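Local coordinates for protein precorrin-6A reductase (Rhodobacter capsulatus, PDB 4X7G) that catalyses the NADPH-dependent reduction of precorrin-6A to precorrin-6B, a ring-reduction step on the way to cobalamin, at residues L132-K136 against Q137-D141; G160-L164 against P165-A169. All coordinates share one frame; numbering follows the deposited sequence.

Interaction 1. Residues L132-K136 against Q137-D141. With 3Y8 (3-[(1R,2S,3S,7S,11S,16S,17R,18R,19R)-2,7,12,18-tetrakis(2-hydroxy-2-oxoethyl)-3,13-bis(3-hydroxy-3-oxopropyl)-1,2,5,7,11,17-hexamethyl-17-(3-oxidanyl-3-oxidanylidene-prop-1-enyl)-3,6,8,10,15,16,18,19,21,24-decahydrocorrin-8-yl]propanoic acid), chain C.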
loop_
_atom_site.group_PDB
_atom_site.type_symbol
_atom_site.label_atom_id
_atom_site.label_comp_id
_atom_site.label_asym_id
_atom_site.label_seq_id
_atom_site.Cartn_x
_atom_site.Cartn_y
_atom_site.Cartn_z
ATOM N N LEU A 132 14.783 -1.058 6.181
ATOM C CA LEU A 132 13.826 -0.006 5.892
ATOM C C LEU A 132 12.846 -0.509 4.947
ATOM O O LEU A 132 12.937 -0.261 3.735
ATOM C CB LEU A 132 14.501 1.216 5.339
ATOM C CG LEU A 132 15.457 1.919 6.157
ATOM C CD1 LEU A 132 15.943 3.200 5.418
ATOM C CD2 LEU A 132 14.861 2.304 7.462
ATOM N N ALA A 133 11.840 -1.221 5.424
ATOM C CA ALA A 133 10.879 -1.871 4.598
ATOM C C ALA A 133 9.754 -0.989 4.263
ATOM O O ALA A 133 8.581 -1.284 4.475
ATOM C CB ALA A 133 10.411 -3.134 5.320
ATOM N N ILE A 134 10.086 0.181 3.694
ATOM C CA ILE A 134 9.226 1.312 3.479
ATOM C C ILE A 134 9.294 1.776 2.060
ATOM O O ILE A 134 8.653 2.815 1.740
ATOM C CB ILE A 134 9.462 2.431 4.443
ATOM C CG1 ILE A 134 10.885 2.967 4.248
ATOM C CG2 ILE A 134 9.134 1.981 5.880
ATOM C CD1 ILE A 134 11.070 4.319 4.876
ATOM N N GLY A 135 9.902 1.042 1.158
ATOM C CA GLY A 135 9.830 1.416 -0.242
ATOM C C GLY A 135 10.852 2.409 -0.563
ATOM O O GLY A 135 12.010 2.427 -0.103
ATOM N N LYS A 136 10.527 3.314 -1.495
ATOM C CA LYS A 136 11.418 4.285 -2.005
ATOM C C LYS A 136 11.148 5.739 -1.615
ATOM O O LYS A 136 12.080 6.539 -1.576
ATOM C CB LYS A 136 11.494 4.143 -3.564
ATOM C CG LYS A 136 10.451 4.825 -4.331
ATOM C CD LYS A 136 10.860 4.907 -5.842
ATOM C CE LYS A 136 9.663 5.474 -6.642
ATOM N NZ LYS A 136 8.334 4.799 -6.649
ATOM N N GLN A 137 9.913 6.121 -1.476
ATOM C CA GLN A 137 9.608 7.574 -1.505
ATOM C C GLN A 137 10.205 8.299 -0.343
ATOM O O GLN A 137 10.481 9.523 -0.478
ATOM C CB GLN A 137 8.107 7.814 -1.600
ATOM C CG GLN A 137 7.461 7.318 -2.912
ATOM C CD GLN A 137 5.960 7.528 -2.949
ATOM O OE1 GLN A 137 5.461 8.304 -3.815
ATOM N NE2 GLN A 137 5.235 6.967 -2.006
ATOM N N HIS A 138 10.325 7.659 0.826
ATOM C CA HIS A 138 10.705 8.330 2.055
ATOM C C HIS A 138 11.989 7.888 2.620
ATOM O O HIS A 138 12.347 8.195 3.757
ATOM C CB HIS A 138 9.501 8.379 3.043
ATOM C CG HIS A 138 8.364 9.160 2.470
ATOM N ND1 HIS A 138 7.137 8.628 2.094
ATOM C CD2 HIS A 138 8.325 10.476 2.107
ATOM C CE1 HIS A 138 6.403 9.584 1.527
ATOM N NE2 HIS A 138 7.093 10.704 1.530
ATOM N N LEU A 139 12.798 7.200 1.812
ATOM C CA LEU A 139 14.167 6.797 2.289
ATOM C C LEU A 139 14.991 7.886 2.660
ATOM O O LEU A 139 15.849 7.780 3.610
ATOM C CB LEU A 139 14.945 6.089 1.175
ATOM C CG LEU A 139 14.316 4.794 0.831
ATOM C CD1 LEU A 139 15.101 4.141 -0.348
ATOM C CD2 LEU A 139 14.142 3.869 2.027
ATOM N N ARG A 140 14.853 9.046 2.031
ATOM C CA ARG A 140 15.630 10.163 2.348
ATOM C C ARG A 140 15.483 10.637 3.803
ATOM O O ARG A 140 16.347 11.244 4.372
ATOM C CB ARG A 140 15.258 11.483 1.536
ATOM C CG ARG A 140 16.139 11.806 0.332
ATOM C CD ARG A 140 15.383 12.764 -0.578
ATOM N NE ARG A 140 15.309 14.181 -0.153
ATOM C CZ ARG A 140 16.137 15.157 -0.510
ATOM N NH1 ARG A 140 17.211 14.876 -1.260
ATOM N NH2 ARG A 140 15.865 16.440 -0.160
ATOM N N ASP A 141 14.343 10.370 4.416
ATOM C CA ASP A 141 14.155 10.770 5.804
ATOM C C ASP A 141 15.252 10.211 6.724
ATOM O O ASP A 141 15.695 10.753 7.705
ATOM C CB ASP A 141 12.796 10.355 6.336
ATOM C CG ASP A 141 11.636 10.811 5.547
ATOM O OD1 ASP A 141 11.778 11.597 4.622
ATOM O OD2 ASP A 141 10.503 10.418 5.806
HETATM C C48 3Y8 C . 2.989 0.781 -8.223
HETATM C C47 3Y8 C . 2.673 -2.371 -8.693
HETATM C C43 3Y8 C . 0.007 -7.312 -6.087
HETATM C C42 3Y8 C . 1.296 -6.601 -5.493
HETATM C C41 3Y8 C . 0.719 -5.513 -4.607
HETATM C C38 3Y8 C . 0.582 -3.957 -1.015
HETATM C C37 3Y8 C . 1.271 -5.221 -1.353
HETATM C C36 3Y8 C . 3.035 -6.526 -2.566
HETATM C C35 3Y8 C . 4.051 -4.789 -0.167
HETATM C C32 3Y8 C . 8.244 -4.500 2.253
HETATM C C31 3Y8 C . 7.154 -3.360 2.071
HETATM C C2 3Y8 C . 5.705 -0.765 0.291
HETATM C C1 3Y8 C . 5.631 -0.583 -1.266
HETATM C C4 3Y8 C . 4.737 -2.661 -0.806
HETATM C C5 3Y8 C . 4.059 -3.786 -1.084
HETATM C C7 3Y8 C . 2.364 -5.117 -2.493
HETATM C C8 3Y8 C . 1.816 -4.783 -3.839
HETATM C C6 3Y8 C . 3.288 -4.062 -2.272
HETATM C C3 3Y8 C . 5.539 -2.288 0.441
HETATM C C11 3Y8 C . 3.567 -2.401 -6.234
HETATM C C12 3Y8 C . 3.209 -1.675 -7.432
HETATM C C13 3Y8 C . 3.384 -0.369 -7.291
HETATM C C14 3Y8 C . 3.953 -0.147 -5.974
HETATM C C15 3Y8 C . 4.290 1.091 -5.472
HETATM C C16 3Y8 C . 4.837 1.200 -4.116
HETATM C C17 3Y8 C . 5.527 2.423 -3.574
HETATM C C18 3Y8 C . 5.937 1.937 -2.148
HETATM C C19 3Y8 C . 4.996 0.696 -1.823
HETATM C C20 3Y8 C . 6.988 -0.861 -1.921
HETATM C C21 3Y8 C . 3.856 -2.901 -9.610
HETATM C C24 3Y8 C . 4.603 -3.501 -6.488
HETATM C C25 3Y8 C . 7.029 -0.276 0.905
HETATM C C26 3Y8 C . 4.483 -0.125 0.966
HETATM O O59 3Y8 C . 10.072 0.830 -5.028
HETATM C C57 3Y8 C . 9.020 1.521 -5.372
HETATM O O58 3Y8 C . 8.918 2.328 -6.333
HETATM C C56 3Y8 C . 7.879 1.442 -4.395
HETATM C C55 3Y8 C . 6.875 2.639 -4.412
HETATM C C54 3Y8 C . 4.636 3.643 -3.565
HETATM C C60 3Y8 C . 5.817 2.938 -1.000
HETATM C C61 3Y8 C . 6.753 4.056 -0.991
HETATM O O62 3Y8 C . 6.452 5.019 -0.190
HETATM O O63 3Y8 C . 7.804 4.053 -1.690
HETATM N N24 3Y8 C . 4.479 0.334 -3.153
HETATM N N23 3Y8 C . 4.072 -1.364 -5.374
HETATM C C49 3Y8 C . 1.625 1.341 -7.795
HETATM C C50 3Y8 C . 1.045 2.419 -8.649
HETATM O O51 3Y8 C . 1.697 2.892 -9.609
HETATM O O52 3Y8 C . -0.176 2.706 -8.368
HETATM O O23 3Y8 C . 3.717 -4.068 -10.032
HETATM O O22 3Y8 C . 4.782 -2.155 -9.818
HETATM C C10 3Y8 C . 2.258 -2.962 -5.588
HETATM C C9 3Y8 C . 2.474 -3.715 -4.321
HETATM N N22 3Y8 C . 3.418 -3.295 -3.374
HETATM O O44 3Y8 C . -0.507 -8.160 -5.344
HETATM O O45 3Y8 C . -0.210 -7.116 -7.210
HETATM O O39 3Y8 C . -0.631 -4.104 -0.663
HETATM O O40 3Y8 C . 1.222 -2.910 -0.944
HETATM N N21 3Y8 C . 4.815 -1.717 -1.681
HETATM C C27 3Y8 C . 4.401 -0.415 2.492
HETATM O O28 3Y8 C . 5.024 0.364 3.226
HETATM O O29 3Y8 C . 3.753 -1.372 2.905
HETATM C C30 3Y8 C . 6.753 -3.253 0.632
HETATM O O34 3Y8 C . 9.345 -4.264 1.630
HETATM O O33 3Y8 C . 7.852 -5.306 3.096
HETATM O O HOH W 1 8.587 5.514 1.546
HETATM O O HOH W 2 13.565 8.636 -0.781
#

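Interaction 2. Residues G160-L164 against P165-A169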
loop_
_atom_site.group_PDB
_atom_site.type_symbol
_atom_site.label_atom_id
_atom_site.label_comp_id
_atom_site.label_asym_id
_atom_site.label_seq_id
_atom_site.Cartn_x
_atom_site.Cartn_y
_atom_site.Cartn_z
ATOM N N GLY A 160 19.426 7.622 -9.486
ATOM C CA GLY A 160 20.264 8.467 -8.607
ATOM C C GLY A 160 21.085 7.792 -7.483
ATOM O O GLY A 160 20.835 6.646 -7.079
ATOM N N PRO A 161 22.073 8.522 -6.964
ATOM C CA PRO A 161 22.738 8.104 -5.780
ATOM C C PRO A 161 21.683 7.935 -4.644
ATOM O O PRO A 161 20.652 8.678 -4.551
ATOM C CB PRO A 161 23.680 9.279 -5.416
ATOM C CG PRO A 161 23.339 10.436 -6.318
ATOM C CD PRO A 161 22.285 9.963 -7.287
ATOM N N LEU A 162 21.955 6.974 -3.803
ATOM C CA LEU A 162 21.154 6.779 -2.580
ATOM C C LEU A 162 21.550 7.773 -1.509
ATOM O O LEU A 162 22.751 8.015 -1.325
ATOM C CB LEU A 162 21.419 5.380 -2.043
ATOM C CG LEU A 162 21.007 4.233 -2.903
ATOM C CD1 LEU A 162 21.538 2.973 -2.215
ATOM C CD2 LEU A 162 19.479 4.250 -3.020
ATOM N N PRO A 163 20.552 8.226 -0.695
ATOM C CA PRO A 163 20.785 9.301 0.300
ATOM C C PRO A 163 21.330 8.774 1.609
ATOM O O PRO A 163 21.351 9.479 2.658
ATOM C CB PRO A 163 19.368 9.919 0.486
ATOM C CG PRO A 163 18.476 8.743 0.292
ATOM C CD PRO A 163 19.124 7.898 -0.804
ATOM N N LEU A 164 21.880 7.508 1.536
ATOM C CA LEU A 164 22.217 6.863 2.747
ATOM C C LEU A 164 23.646 6.350 2.684
ATOM O O LEU A 164 23.955 5.730 1.631
ATOM C CB LEU A 164 21.249 5.714 3.038
ATOM C CG LEU A 164 19.793 6.104 3.301
ATOM C CD1 LEU A 164 18.920 4.865 3.428
ATOM C CD2 LEU A 164 19.683 6.973 4.544
ATOM N N PRO A 165 24.586 6.614 3.507
ATOM C CA PRO A 165 25.987 6.274 3.137
ATOM C C PRO A 165 26.255 4.803 3.226
ATOM O O PRO A 165 27.312 4.389 2.699
ATOM C CB PRO A 165 26.830 7.055 4.111
ATOM C CG PRO A 165 25.902 7.404 5.236
ATOM C CD PRO A 165 24.582 7.596 4.631
ATOM N N ASP A 166 25.528 4.048 4.024
ATOM C CA ASP A 166 25.735 2.583 4.199
ATOM C C ASP A 166 24.421 1.860 3.927
ATOM O O ASP A 166 23.571 1.773 4.832
ATOM C CB ASP A 166 26.282 2.282 5.547
ATOM C CG ASP A 166 26.534 0.791 5.824
ATOM O OD1 ASP A 166 26.221 -0.031 4.981
ATOM O OD2 ASP A 166 27.026 0.505 6.941
ATOM N N ALA A 167 24.247 1.451 2.687
ATOM C CA ALA A 167 23.004 0.818 2.317
ATOM C C ALA A 167 23.180 -0.137 1.140
ATOM O O ALA A 167 24.029 0.122 0.277
ATOM C CB ALA A 167 21.999 1.870 1.976
ATOM N N ARG A 168 22.411 -1.206 1.175
ATOM C CA ARG A 168 22.330 -2.161 0.077
ATOM C C ARG A 168 20.889 -2.251 -0.295
ATOM O O ARG A 168 20.036 -2.313 0.645
ATOM C CB ARG A 168 22.790 -3.552 0.613
ATOM C CG ARG A 168 22.901 -4.682 -0.373
ATOM C CD ARG A 168 23.348 -5.887 0.235
ATOM N NE ARG A 168 22.349 -6.806 0.654
ATOM C CZ ARG A 168 21.557 -7.465 -0.206
ATOM N NH1 ARG A 168 21.547 -7.194 -1.518
ATOM N NH2 ARG A 168 20.726 -8.367 0.314
ATOM N N ALA A 169 20.557 -2.308 -1.590
ATOM C CA ALA A 169 19.165 -2.557 -2.000
ATOM C C ALA A 169 18.942 -3.922 -2.595
ATOM O O ALA A 169 19.712 -4.302 -3.545
ATOM C CB ALA A 169 18.741 -1.524 -2.933
#

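Interaction 1. Residues L132-K136 against Q137-D141
Gln137 and Lys136, the first two residues of a type I beta turn running from Lys136 to Leu139, turn both backbone N-H groups onto one carboxylate oxygen of the bound precorrin, O63. Gln137 N lies 3.0 Å from O63, in a fairly straight bond (163°). Its side chain starts with CG beside the backbone N (chi1 -65°) and then runs extended, which brings NE2 to O62 of the same carboxylate at 2.9 Å. NE2 also donates to a phosphate oxygen of NADP, so this amide bridges the bound precorrin and the cofactor. Lys136 reaches a second carboxylate, NZ lying 2.6 Å from O58, where its positive charge should suit an acid-rich ligand. Gly135, without a side chain, leaves room for O63 and tolerates a backbone shape that would press a beta carbon against the carbonyl oxygen of Ile134.

His138 carries the turn onward: its N gives its hydrogen to water 1 (2.9 Å), which in turn donates to Ile134 O and to O62, tying loop and ligand together. Leu139 turns inward. Its CD2 rests against the Gly135 carbonyl oxygen (3.3 Å), meets Leu132 CD1 at 3.9 Å and lies alongside Ile134 CG1, the two side chains pointing opposite ways. Arg140 contributes its backbone N, which donates to water 2; that water donates to Lys136 O at 2.7 Å. Asp141 N closes back on His138 O.

The whole loop leaves the carboxyl end of strand 129-132. Leu132 and Leu139 pack on strand 149-154, Leu132 and Ile134 on strand 192-196, while Ile134, His138 and Asp141 lean on helix 116-122.

Interaction 2. Residues G160-L164 against P165-A169
With CG beside the backbone N (chi1 -64°) and the chain then extended, Leu162 carries its CD1 to the methyl of Ala167, a loose contact at 4.4 Å. Leu164 has nearly the same torsions (chi1 -65°), but there they send the branched end away toward Tyr150 and Leu152 of strand 149-154 and toward Phe142, leaving CB to meet Ala167 CB at 4.1 Å. Alanine suits this place: its small CB points at the loop and leaves room for both leucine side chains as the chain doubles back.

The reversal passes through Pro165, whose peptide bond with Leu164 is trans. Its ring atom CD sits 4.1 Å from Leu164 CB, and the ring restricts the backbone just where the direction changes. Asp166 turns its side chain away from the loop, and OD1 is hydrogen-bonded to His149 at the start of the adjacent strand. Pro165 touches Pro146 at the surface.

No hydrogen bond joins 160-164 to 165-169. Carbon-to-carbon packing and the stiffness of proline shape this entry into strand 167-171, while backbone hydrogen bonds from Asp166 and Arg168 to Tyr150 and Leu152 hold the strand in the sheet.

Overall arrangement
Interaction 1 comes first along the chain, and interaction 2 follows after strand 149-154; their centres lie about 11 Å apart. Both belong to the parallel sheet that includes strands 129-132, 149-154 and the edge strand 167-171, in the second of the two Rossmann-fold domains. The loops touch directly: Arg140 CG packs on Pro163 CB at 3.7 Å, and Leu132 CD1 meets Leu164 CD1 at 3.9 Å, the buried part of the junction. Their roles differ. Residues 133-137 line the precorrin pocket, and Gln137 also reaches NADP, whereas 160-169 lie farther out, packing behind the ligand-binding loop and leading the chain into the sheet's edge.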